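Putative methyltransferase protein (Bacteroides fragilis, PDB 5BP9) binds S-adenosyl-L-homocysteine in a Rossmann-like domain and is probably an S-adenosylmethionine-dependent methyltransferase. Local coordinates at residues A[103-108]-A[163-168]; A[150-155]-A[181-186]; A[158-163]-A[190-195]; A[197-202]-A[275-280]. All blocks are in the same frame, centred on the assembly; numbering follows the deposited sequence. Where two conformers were deposited one is given.

Interaction 1. Residues A[103-108]-A[163-168]. With SAH (S-adenosyl-L-homocysteine), chain D.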
# COMPACT_ATOMS: atom_id res chain seq x y z
N GLY A 103 -18.15 -0.55 7.04
CA GLY A 103 -18.69 -1.67 6.26
C GLY A 103 -17.66 -2.77 6.07
O GLY A 103 -16.79 -3.01 6.90
N THR A 104 -17.76 -3.43 4.92
CA THR A 104 -16.83 -4.48 4.60
C THR A 104 -15.59 -3.83 3.99
O THR A 104 -15.67 -3.11 3.00
CB THR A 104 -17.44 -5.49 3.64
OG1 THR A 104 -18.65 -6.03 4.23
CG2 THR A 104 -16.47 -6.63 3.37
N ILE A 105 -14.45 -4.10 4.63
CA ILE A 105 -13.21 -3.37 4.33
C ILE A 105 -12.17 -4.31 3.70
O ILE A 105 -11.98 -5.43 4.18
CB ILE A 105 -12.62 -2.75 5.60
CG1 ILE A 105 -13.64 -1.79 6.23
CG2 ILE A 105 -11.31 -2.01 5.32
CD1 ILE A 105 -13.46 -1.65 7.72
N LEU A 106 -11.51 -3.81 2.64
CA LEU A 106 -10.34 -4.48 2.06
C LEU A 106 -9.07 -3.73 2.46
O LEU A 106 -8.91 -2.54 2.14
CB LEU A 106 -10.43 -4.52 0.52
CG LEU A 106 -9.25 -5.19 -0.19
CD1 LEU A 106 -9.12 -6.65 0.22
CD2 LEU A 106 -9.40 -5.05 -1.70
N ASP A 107 -8.18 -4.44 3.14
CA ASP A 107 -6.84 -3.93 3.49
C ASP A 107 -5.84 -4.42 2.44
O ASP A 107 -5.41 -5.59 2.47
CB ASP A 107 -6.49 -4.40 4.92
CG ASP A 107 -5.20 -3.87 5.43
OD1 ASP A 107 -4.53 -3.08 4.75
OD2 ASP A 107 -4.84 -4.29 6.56
N VAL A 108 -5.50 -3.53 1.50
CA VAL A 108 -4.65 -3.89 0.34
C VAL A 108 -3.17 -3.77 0.74
O VAL A 108 -2.72 -2.72 1.23
CB VAL A 108 -4.90 -2.95 -0.85
CG1 VAL A 108 -4.03 -3.34 -2.03
CG2 VAL A 108 -6.37 -2.93 -1.25
N THR A 163 -15.31 -0.14 1.83
CA THR A 163 -14.09 0.68 1.97
C THR A 163 -12.89 -0.14 1.51
O THR A 163 -12.74 -1.30 1.91
CB THR A 163 -13.84 1.13 3.42
OG1 THR A 163 -15.03 1.70 3.98
CG2 THR A 163 -12.76 2.21 3.49
N ILE A 164 -12.08 0.46 0.65
CA ILE A 164 -10.81 -0.12 0.21
C ILE A 164 -9.68 0.76 0.75
O ILE A 164 -9.63 1.95 0.45
CB ILE A 164 -10.75 -0.26 -1.31
CG1 ILE A 164 -11.90 -1.20 -1.79
CG2 ILE A 164 -9.37 -0.79 -1.73
CD1 ILE A 164 -11.97 -1.40 -3.29
N LEU A 165 -8.81 0.16 1.57
CA LEU A 165 -7.71 0.89 2.22
C LEU A 165 -6.40 0.62 1.51
O LEU A 165 -5.99 -0.52 1.38
CB LEU A 165 -7.55 0.47 3.68
CG LEU A 165 -8.70 0.75 4.63
CD1 LEU A 165 -8.37 0.19 6.01
CD2 LEU A 165 -8.95 2.25 4.71
N MSE A 166 -5.77 1.71 1.05
CA MSE A 166 -4.43 1.63 0.45
C MSE A 166 -3.57 2.61 1.18
O MSE A 166 -3.52 3.81 0.86
CB MSE A 166 -4.59 1.93 -1.00
CG MSE A 166 -5.40 0.80 -1.63
SE MSE A 166 -5.70 1.11 -3.53
CE MSE A 166 -3.94 0.41 -4.12
N LEU A 167 -2.90 2.09 2.21
CA LEU A 167 -2.16 2.91 3.18
C LEU A 167 -0.66 2.61 3.19
O LEU A 167 -0.24 1.54 2.78
CB LEU A 167 -2.75 2.72 4.56
CG LEU A 167 -4.23 3.09 4.70
CD1 LEU A 167 -4.69 2.78 6.12
CD2 LEU A 167 -4.51 4.54 4.35
N MSE A 168 0.10 3.58 3.69
CA MSE A 168 1.56 3.57 3.72
C MSE A 168 2.07 3.73 2.30
O MSE A 168 2.67 2.82 1.69
CB MSE A 168 2.10 2.34 4.44
CG MSE A 168 3.45 2.66 5.06
SE MSE A 168 4.73 3.20 3.65
CE MSE A 168 6.18 3.71 4.88
N SAH D . 0.21 -1.78 4.45
CA SAH D . 1.43 -2.32 5.17
CB SAH D . 2.60 -2.69 4.24
CG SAH D . 3.05 -1.60 3.26
SD SAH D . 4.34 -2.20 2.21
C SAH D . 1.92 -1.33 6.18
O SAH D . 1.41 -0.22 6.29
OXT SAH D . 2.85 -1.58 6.96
C5' SAH D . 3.45 -2.64 0.74
C4' SAH D . 2.86 -4.05 0.81
O4' SAH D . 2.08 -4.26 -0.39
C3' SAH D . 3.85 -5.20 0.87
O3' SAH D . 3.52 -6.08 1.98
C2' SAH D . 3.73 -5.88 -0.49
O2' SAH D . 4.06 -7.25 -0.52
C1' SAH D . 2.29 -5.60 -0.85
N9 SAH D . 1.94 -5.64 -2.28
C8 SAH D . 2.66 -5.15 -3.30
N7 SAH D . 2.09 -5.25 -4.46
C5 SAH D . 0.88 -5.85 -4.18
C6 SAH D . -0.21 -6.24 -4.98
N6 SAH D . -0.24 -6.06 -6.31
N1 SAH D . -1.28 -6.82 -4.38
C2 SAH D . -1.24 -7.01 -3.04
N3 SAH D . -0.26 -6.67 -2.19
C4 SAH D . 0.78 -6.10 -2.82
O HOH W 1 -3.31 -0.61 3.01
O HOH W 2 -0.39 -1.04 1.49

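Interaction 2. Residues A[150-155]-A[181-186]. With SAH (S-adenosyl-L-homocysteine), chain D.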
# COMPACT_ATOMS: atom_id res chain seq x y z
N VAL A 150 -2.94 -12.95 -2.40
CA VAL A 150 -3.46 -12.67 -3.72
C VAL A 150 -3.06 -11.25 -4.13
O VAL A 150 -2.90 -10.35 -3.31
CB VAL A 150 -4.98 -12.93 -3.79
CG1 VAL A 150 -5.72 -11.97 -2.87
CG2 VAL A 150 -5.49 -12.89 -5.24
N ASN A 151 -2.81 -11.13 -5.43
CA ASN A 151 -2.46 -9.86 -6.06
C ASN A 151 -3.76 -9.08 -6.31
O ASN A 151 -4.69 -9.63 -6.91
CB ASN A 151 -1.73 -10.12 -7.38
CG ASN A 151 -1.09 -8.88 -7.97
OD1 ASN A 151 -1.71 -7.83 -8.08
ND2 ASN A 151 0.16 -9.01 -8.39
N LEU A 152 -3.82 -7.81 -5.88
CA LEU A 152 -4.97 -6.96 -6.12
C LEU A 152 -5.49 -7.03 -7.56
O LEU A 152 -6.71 -7.00 -7.78
CB LEU A 152 -4.59 -5.50 -5.78
CG LEU A 152 -5.64 -4.41 -6.05
CD1 LEU A 152 -6.81 -4.58 -5.11
CD2 LEU A 152 -5.03 -3.03 -5.91
N PHE A 153 -4.56 -7.10 -8.52
CA PHE A 153 -4.89 -7.02 -9.94
C PHE A 153 -5.31 -8.35 -10.58
O PHE A 153 -5.70 -8.37 -11.76
CB PHE A 153 -3.74 -6.38 -10.70
CG PHE A 153 -3.44 -5.00 -10.25
CD1 PHE A 153 -4.35 -3.97 -10.48
CD2 PHE A 153 -2.28 -4.72 -9.56
CE1 PHE A 153 -4.08 -2.70 -10.04
CE2 PHE A 153 -2.01 -3.44 -9.12
CZ PHE A 153 -2.90 -2.43 -9.37
N ASP A 154 -5.27 -9.43 -9.80
CA ASP A 154 -5.59 -10.77 -10.31
C ASP A 154 -7.02 -10.74 -10.85
O ASP A 154 -7.94 -10.35 -10.13
CB ASP A 154 -5.43 -11.78 -9.16
CG ASP A 154 -5.51 -13.22 -9.59
OD1 ASP A 154 -6.25 -13.56 -10.53
OD2 ASP A 154 -4.83 -14.06 -8.94
N GLU A 155 -7.21 -11.15 -12.11
CA GLU A 155 -8.53 -11.19 -12.72
C GLU A 155 -9.49 -12.10 -11.96
O GLU A 155 -10.70 -11.93 -12.05
CB GLU A 155 -8.45 -11.63 -14.18
CG GLU A 155 -7.73 -10.65 -15.08
CD GLU A 155 -6.22 -10.83 -15.17
OE1 GLU A 155 -5.63 -11.68 -14.41
OE2 GLU A 155 -5.64 -10.09 -16.01
N PRO A 181 -5.49 3.34 -15.65
CA PRO A 181 -6.75 2.77 -16.17
C PRO A 181 -7.04 1.35 -15.60
O PRO A 181 -8.17 1.08 -15.18
CB PRO A 181 -6.56 2.81 -17.69
CG PRO A 181 -5.59 3.94 -17.91
CD PRO A 181 -4.64 3.84 -16.76
N LEU A 182 -6.03 0.48 -15.55
CA LEU A 182 -6.19 -0.86 -14.98
C LEU A 182 -6.63 -0.77 -13.53
O LEU A 182 -7.52 -1.49 -13.10
CB LEU A 182 -4.87 -1.64 -15.06
CG LEU A 182 -4.81 -3.03 -14.42
CD1 LEU A 182 -5.52 -4.06 -15.29
CD2 LEU A 182 -3.36 -3.43 -14.18
N PHE A 183 -5.97 0.13 -12.79
CA PHE A 183 -6.31 0.30 -11.38
C PHE A 183 -7.79 0.68 -11.20
O PHE A 183 -8.50 0.06 -10.41
CB PHE A 183 -5.39 1.36 -10.76
CG PHE A 183 -5.80 1.76 -9.37
CD1 PHE A 183 -5.70 0.84 -8.33
CD2 PHE A 183 -6.34 3.00 -9.12
CE1 PHE A 183 -6.13 1.18 -7.06
CE2 PHE A 183 -6.73 3.36 -7.83
CZ PHE A 183 -6.66 2.44 -6.80
N PHE A 184 -8.25 1.70 -11.93
CA PHE A 184 -9.62 2.15 -11.77
C PHE A 184 -10.64 1.13 -12.29
O PHE A 184 -11.72 1.01 -11.73
CB PHE A 184 -9.82 3.54 -12.36
CG PHE A 184 -9.22 4.62 -11.49
CD1 PHE A 184 -9.75 4.84 -10.21
CD2 PHE A 184 -8.15 5.40 -11.90
CE1 PHE A 184 -9.21 5.81 -9.37
CE2 PHE A 184 -7.65 6.40 -11.07
CZ PHE A 184 -8.15 6.59 -9.80
N ARG A 185 -10.27 0.36 -13.32
CA ARG A 185 -11.13 -0.76 -13.75
C ARG A 185 -11.29 -1.78 -12.64
O ARG A 185 -12.40 -2.25 -12.40
CB ARG A 185 -10.61 -1.45 -15.00
CG ARG A 185 -10.84 -0.65 -16.27
CD ARG A 185 -10.62 -1.51 -17.51
NE ARG A 185 -9.24 -1.97 -17.71
CZ ARG A 185 -8.25 -1.28 -18.29
NH1 ARG A 185 -8.43 -0.04 -18.72
NH2 ARG A 185 -7.05 -1.84 -18.43
N LYS A 186 -10.21 -2.10 -11.94
CA LYS A 186 -10.29 -3.05 -10.85
C LYS A 186 -11.13 -2.48 -9.70
O LYS A 186 -11.93 -3.19 -9.08
CB LYS A 186 -8.90 -3.45 -10.36
CG LYS A 186 -8.89 -4.57 -9.32
CD LYS A 186 -9.12 -5.91 -10.01
CE LYS A 186 -9.63 -6.96 -9.06
NZ LYS A 186 -9.73 -8.27 -9.74
N SAH D . 0.21 -1.78 4.45
CA SAH D . 1.43 -2.32 5.17
CB SAH D . 2.60 -2.69 4.24
CG SAH D . 3.05 -1.60 3.26
SD SAH D . 4.34 -2.20 2.21
C SAH D . 1.92 -1.33 6.18
O SAH D . 1.41 -0.22 6.29
OXT SAH D . 2.85 -1.58 6.96
C5' SAH D . 3.45 -2.64 0.74
C4' SAH D . 2.86 -4.05 0.81
O4' SAH D . 2.08 -4.26 -0.39
C3' SAH D . 3.85 -5.20 0.87
O3' SAH D . 3.52 -6.08 1.98
C2' SAH D . 3.73 -5.88 -0.49
O2' SAH D . 4.06 -7.25 -0.52
C1' SAH D . 2.29 -5.60 -0.85
N9 SAH D . 1.94 -5.64 -2.28
C8 SAH D . 2.66 -5.15 -3.30
N7 SAH D . 2.09 -5.25 -4.46
C5 SAH D . 0.88 -5.85 -4.18
C6 SAH D . -0.21 -6.24 -4.98
N6 SAH D . -0.24 -6.06 -6.31
N1 SAH D . -1.28 -6.82 -4.38
C2 SAH D . -1.24 -7.01 -3.04
N3 SAH D . -0.26 -6.67 -2.19
C4 SAH D . 0.78 -6.10 -2.82

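Interaction 3. Residues A[158-163]-A[190-195]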
# COMPACT_ATOMS: atom_id res chain seq x y z
N ALA A 158 -12.22 -11.57 -6.84
CA ALA A 158 -13.56 -11.01 -7.01
C ALA A 158 -14.24 -11.06 -5.67
O ALA A 158 -14.38 -12.14 -5.08
CB ALA A 158 -14.36 -11.81 -8.04
N ALA A 159 -14.60 -9.88 -5.19
CA ALA A 159 -15.26 -9.64 -3.91
C ALA A 159 -15.62 -8.17 -3.93
O ALA A 159 -15.07 -7.42 -4.73
CB ALA A 159 -14.35 -9.97 -2.75
N THR A 160 -16.55 -7.75 -3.08
CA THR A 160 -16.93 -6.33 -3.06
C THR A 160 -16.85 -5.75 -1.65
O THR A 160 -16.96 -6.46 -0.65
CB THR A 160 -18.30 -6.05 -3.69
OG1 THR A 160 -19.34 -6.59 -2.86
CG2 THR A 160 -18.36 -6.61 -5.07
N PHE A 161 -16.60 -4.45 -1.62
CA PHE A 161 -16.23 -3.74 -0.41
C PHE A 161 -16.87 -2.38 -0.34
O PHE A 161 -17.03 -1.69 -1.34
CB PHE A 161 -14.70 -3.60 -0.35
CG PHE A 161 -14.00 -4.94 -0.36
CD1 PHE A 161 -13.88 -5.66 0.80
CD2 PHE A 161 -13.54 -5.51 -1.55
CE1 PHE A 161 -13.32 -6.91 0.82
CE2 PHE A 161 -12.95 -6.77 -1.54
CZ PHE A 161 -12.84 -7.46 -0.34
N ASP A 162 -17.19 -1.98 0.89
CA ASP A 162 -17.60 -0.61 1.19
C ASP A 162 -16.43 0.35 1.32
O ASP A 162 -16.56 1.53 0.97
CB ASP A 162 -18.44 -0.57 2.45
CG ASP A 162 -19.69 -1.45 2.33
OD1 ASP A 162 -20.58 -1.08 1.51
OD2 ASP A 162 -19.75 -2.49 3.02
N THR A 163 -15.31 -0.14 1.83
CA THR A 163 -14.09 0.68 1.97
C THR A 163 -12.89 -0.14 1.51
O THR A 163 -12.74 -1.30 1.91
CB THR A 163 -13.84 1.13 3.42
OG1 THR A 163 -15.03 1.70 3.98
CG2 THR A 163 -12.76 2.21 3.49
N LEU A 190 -14.50 -3.94 -7.57
CA LEU A 190 -14.40 -4.22 -6.14
C LEU A 190 -15.26 -3.35 -5.23
O LEU A 190 -15.46 -3.71 -4.06
CB LEU A 190 -12.93 -4.10 -5.69
CG LEU A 190 -11.91 -5.08 -6.27
CD1 LEU A 190 -10.53 -4.76 -5.73
CD2 LEU A 190 -12.29 -6.55 -6.01
N LEU A 191 -15.74 -2.21 -5.73
CA LEU A 191 -16.48 -1.28 -4.89
C LEU A 191 -17.98 -1.52 -4.91
O LEU A 191 -18.59 -1.62 -5.98
CB LEU A 191 -16.21 0.16 -5.29
CG LEU A 191 -14.87 0.72 -4.86
CD1 LEU A 191 -14.61 2.06 -5.54
CD2 LEU A 191 -14.76 0.87 -3.35
N ARG A 192 -18.56 -1.56 -3.72
CA ARG A 192 -20.02 -1.54 -3.58
C ARG A 192 -20.55 -0.14 -3.88
O ARG A 192 -19.80 0.84 -3.83
CB ARG A 192 -20.42 -1.95 -2.18
CG ARG A 192 -20.08 -3.40 -1.93
CD ARG A 192 -20.39 -3.87 -0.54
NE ARG A 192 -20.02 -5.28 -0.36
CZ ARG A 192 -20.05 -5.94 0.79
NH1 ARG A 192 -20.45 -5.37 1.91
NH2 ARG A 192 -19.65 -7.20 0.83
N PRO A 193 -21.86 -0.04 -4.17
CA PRO A 193 -22.47 1.29 -4.30
C PRO A 193 -22.20 2.17 -3.08
O PRO A 193 -22.24 1.68 -1.94
CB PRO A 193 -23.95 0.97 -4.38
CG PRO A 193 -24.01 -0.36 -5.01
CD PRO A 193 -22.84 -1.11 -4.44
N ASP A 194 -21.84 3.42 -3.35
CA ASP A 194 -21.42 4.39 -2.32
C ASP A 194 -20.15 4.02 -1.56
O ASP A 194 -19.85 4.64 -0.53
CB ASP A 194 -22.56 4.70 -1.35
CG ASP A 194 -23.81 5.17 -2.05
OD1 ASP A 194 -23.72 5.95 -3.03
OD2 ASP A 194 -24.88 4.73 -1.62
N GLY A 195 -19.40 3.05 -2.08
CA GLY A 195 -18.12 2.67 -1.49
C GLY A 195 -17.06 3.72 -1.74
O GLY A 195 -17.24 4.62 -2.56
O HOH W 3 -20.67 1.32 0.38

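Interaction 4. Residues A[197-202]-A[275-280]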
# COMPACT_ATOMS: atom_id res chain seq x y z
N ILE A 197 -12.48 4.48 -1.67
CA ILE A 197 -11.08 4.10 -1.49
C ILE A 197 -10.46 5.21 -0.66
O ILE A 197 -10.63 6.40 -0.98
CB ILE A 197 -10.35 4.05 -2.83
CG1 ILE A 197 -11.04 3.10 -3.80
CG2 ILE A 197 -8.90 3.65 -2.64
CD1 ILE A 197 -10.90 3.53 -5.24
N LEU A 198 -9.72 4.83 0.38
CA LEU A 198 -8.92 5.76 1.18
C LEU A 198 -7.46 5.45 0.91
O LEU A 198 -6.99 4.33 1.16
CB LEU A 198 -9.27 5.61 2.67
CG LEU A 198 -10.73 5.90 3.00
CD1 LEU A 198 -11.00 5.56 4.47
CD2 LEU A 198 -11.10 7.34 2.71
N MSE A 199 -6.75 6.43 0.37
CA MSE A 199 -5.37 6.25 -0.11
C MSE A 199 -4.51 7.39 0.34
O MSE A 199 -4.89 8.54 0.15
CB MSE A 199 -5.37 6.22 -1.65
CG MSE A 199 -3.97 6.09 -2.29
SE MSE A 199 -4.03 6.36 -4.24
CE MSE A 199 -4.52 4.50 -4.38
N ASP A 200 -3.34 7.09 0.88
CA ASP A 200 -2.36 8.12 1.18
C ASP A 200 -1.22 8.08 0.16
O ASP A 200 -0.90 7.04 -0.40
CB ASP A 200 -1.83 7.98 2.60
CG ASP A 200 -0.86 6.84 2.73
OD1 ASP A 200 -1.19 5.72 2.35
OD2 ASP A 200 0.28 7.05 3.13
N SER A 201 -0.64 9.24 -0.08
CA SER A 201 0.60 9.33 -0.85
C SER A 201 1.34 10.61 -0.48
O SER A 201 1.04 11.26 0.52
CB SER A 201 0.30 9.27 -2.36
OG SER A 201 1.48 8.96 -3.09
N SER A 202 2.30 10.97 -1.31
CA SER A 202 3.22 12.09 -1.07
C SER A 202 3.55 12.76 -2.39
O SER A 202 3.67 12.07 -3.40
CB SER A 202 4.55 11.62 -0.44
OG SER A 202 4.36 11.17 0.87
N ALA A 275 -6.34 10.91 0.64
CA ALA A 275 -7.41 11.19 -0.29
C ALA A 275 -8.49 10.13 -0.24
O ALA A 275 -8.24 8.98 0.14
CB ALA A 275 -6.87 11.29 -1.71
N ARG A 276 -9.69 10.53 -0.64
CA ARG A 276 -10.84 9.63 -0.81
C ARG A 276 -11.23 9.63 -2.27
O ARG A 276 -11.44 10.70 -2.86
CB ARG A 276 -12.04 10.10 0.04
CG ARG A 276 -13.26 9.20 -0.08
CD ARG A 276 -14.25 9.42 1.05
NE ARG A 276 -14.73 10.79 1.09
CZ ARG A 276 -15.28 11.38 2.15
NH1 ARG A 276 -15.69 12.66 2.06
NH2 ARG A 276 -15.44 10.72 3.29
N LEU A 277 -11.31 8.44 -2.85
CA LEU A 277 -11.70 8.24 -4.24
C LEU A 277 -13.06 7.52 -4.27
O LEU A 277 -13.27 6.53 -3.57
CB LEU A 277 -10.64 7.43 -5.01
CG LEU A 277 -9.19 7.93 -4.90
CD1 LEU A 277 -8.17 6.89 -5.39
CD2 LEU A 277 -8.99 9.23 -5.65
N THR A 278 -13.94 8.00 -5.11
CA THR A 278 -15.28 7.43 -5.28
C THR A 278 -15.63 7.40 -6.76
O THR A 278 -15.10 8.22 -7.54
CB THR A 278 -16.34 8.28 -4.55
OG1 THR A 278 -16.22 9.65 -4.96
CG2 THR A 278 -16.20 8.20 -3.06
N VAL A 279 -16.55 6.51 -7.13
CA VAL A 279 -17.04 6.45 -8.50
C VAL A 279 -17.83 7.73 -8.75
O VAL A 279 -18.63 8.12 -7.92
CB VAL A 279 -17.92 5.20 -8.72
CG1 VAL A 279 -18.60 5.23 -10.08
CG2 VAL A 279 -17.05 3.93 -8.61
N ALA A 280 -17.57 8.39 -9.87
CA ALA A 280 -18.20 9.68 -10.12
C ALA A 280 -19.67 9.46 -10.41
O ALA A 280 -20.05 8.48 -11.07
CB ALA A 280 -17.53 10.40 -11.28

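Interaction 1. Residues A[103-108]-A[163-168]
Val108 and Ile164 meet through their CG2 methyls, 3.7 Å apart (Val108 CG2 to Ile164 CG2), on one face of two parallel strands, 104-108 and 161-166. Val108 also lays CB against the chain of selenomethionine Met166, 3.9 Å from Met166 CG. Its CG1, anti to the backbone N (chi1 -179°), is left to pack against Leu152. On the opposite face, Ile105 CG2 packs on Leu165 CD1 at 3.7 Å, and helices 92-100 and 114-121 close over Leu165. Four backbone hydrogen bonds zip the strands together; the shortest, Leu165 N to Leu106 O at 2.8 Å, is almost straight (174° at the hydrogen). This is the central parallel pair of the Rossmann-like methyltransferase sheet, whose carboxy-terminal strand ends face the cofactor.

Past Val108 the chains part, and direct bonding gives way to water. Water 1 accepts from Leu167 N at 2.8 Å and lies close to both Val108 O and Asp107 OD1, the carboxylate itself resting on His115 and Ala116 of helix 114-121. Water 2 accepts from the amino nitrogen of S-adenosyl-L-homocysteine, 3.1 Å from SAH N, and sits 2.9 Å from each of Val108 O and Leu167 O. Here the backbone at Leu167 brings the segment to the ligand, with Leu167 O 3.7 Å from SAH N.

Interaction 2. Residues A[150-155]-A[181-186]
The amine of Lys186 reaches from helix 180-190 to a loop carbonyl, with NZ 2.8 Å from Asp154 O and tilted 34° from the carbonyl plane; Phe157 O takes a second bond from the same nitrogen. On the way the aliphatic chain passes along Leu152 O, and CE comes within 3.2 Å of that oxygen. A bend at chi2 (77°) followed by two nearly extended torsions lets the lysine follow the loop while its amine meets backbone oxygens. The Asp154 carboxylate turns instead to Arg156, in a salt bridge.

The loop follows strand 147-149 and holds the adenine, as loops at this edge of the Rossmann-like sheet do in related methyltransferases. Leu152 N donates to SAH N1 at 3.1 Å, nearly straight, while SAH N6 gives a weak bond to Asn151 OD1. The same OD1 accepts from Phe153 N at 3.0 Å, an Asx turn; with Asn151 ND2 bonded to Ser41 O, the amide is held from both ends facing the base.

Behind this polar edge, apolar side chains join the loop to the helix. Leu152 CD2 lies over one face of the Phe153 ring, offset toward its rim. Phe153 CE1 meets Phe183 CA near the ring plane at 4.0 Å, and CD1 rests 3.9 Å from Leu182 CD2, the two side chains running obliquely past each other. Leu152 CD2 in turn approaches the edge of the Phe183 ring.

Interaction 3. Residues A[158-163]-A[190-195]
Phe161 and Leu191 form a single parallel bridge just after helix 180-190 ends, part of the beta-alpha-beta crossover from strand 161-166 through that helix to strand 195-202 of the Rossmann-like sheet. Its backbone bonds bracket the pair: Phe161 N donates to Leu190 O at 2.8 Å, and Arg192 N to Phe161 O at the same length, though from 36° above the carbonyl plane. A type II turn from Arg192 to Gly195 then redirects the chain into strand 195-202, bringing Gly195 CA within 3.1 Å of Asp162 O.

Apolar contact is modest by comparison. Leu190 CB lies 4.4 Å from Phe161 CD2, while Leu152 and Ile164 border the leucine.

Among the polar side chains Arg192 is central. Extended from CG to NE, its chain lies across Thr160 at about a right angle, and NE donates almost straight to Thr160 OG1 at 2.9 Å, with the hydroxyl oxygen in the guanidinium plane. That oxygen sits between the backbone N and carbonyl carbon of its own residue (chi1 69°), directed at the arginine. Asp162 OD2 and Arg192 NH1 form a salt bridge with a weak hydrogen bond, the carboxylate standing almost perpendicular to the guanidinium (83°); OD2 finds its stronger partner in Thr104 N. A water bridges the other carboxylate oxygen to the turn, donating to Asp162 OD1 at 2.7 Å and to Pro193 O.

Interaction 4. Residues A[197-202]-A[275-280]
Ala275 pairs with selenomethionine Met199 through two backbone bonds: its N donates to Met199 O at 2.8 Å, and its O accepts from Met199 N at 3.0 Å. Its small CB, on the face beneath helix 248-257, lies 3.9 Å from Met199 O and touches Phe248 and Leu251 of that helix. Arg276 follows on the other face, opposite Leu198 in a non-hydrogen-bonded pair. The two side chains run side by side in the same direction, and Arg276 CB lies 4.0 Å from Leu198 CD2. With CG anti to the backbone N (chi1 -179°) the arginine passes that methyl along its CB, CG and CD atoms, then bends at chi3 (59°) to a salt bridge with Glu263 of strand 260-267.

Leu277 returns to the first face and closes a second hydrogen-bonded pair, donating from N to Ile197 O at 2.8 Å and accepting from Ile197 N at 2.9 Å. Its CB meets Ile197 CD1 at 3.9 Å, while CD1 reaches the selenium of Met199. The antiparallel strand 272-279, inserted between 195-202 and 260-267, is the reversed strand that characterises the seven-stranded sheet of class I methyltransferases.

Interactions 1 and 4 are neighbouring steps across one sheet: 1 is its buried parallel centre and 4 the buried junction where the strand direction reverses, while 3 lies at the partly exposed amino-terminal end of the strands. Thr163 belongs to both 1 and 3, and backbone bonds from Ile164 and Met166 to Leu198 join 1 to 4. Interaction 2 lies over one face, where Phe183 meets Met166 of interaction 1 and Met199 of interaction 4. Chemistry changes with place: methyl packing and regular backbone bonds rule 1 and 4, a salt bridge and an arginine-to-threonine hydrogen bond mark 3, and 2 combines aromatic packing with a lysine bond. Interactions 1 and 2 touch opposite ends of S-adenosyl-L-homocysteine, amino acid and adenine.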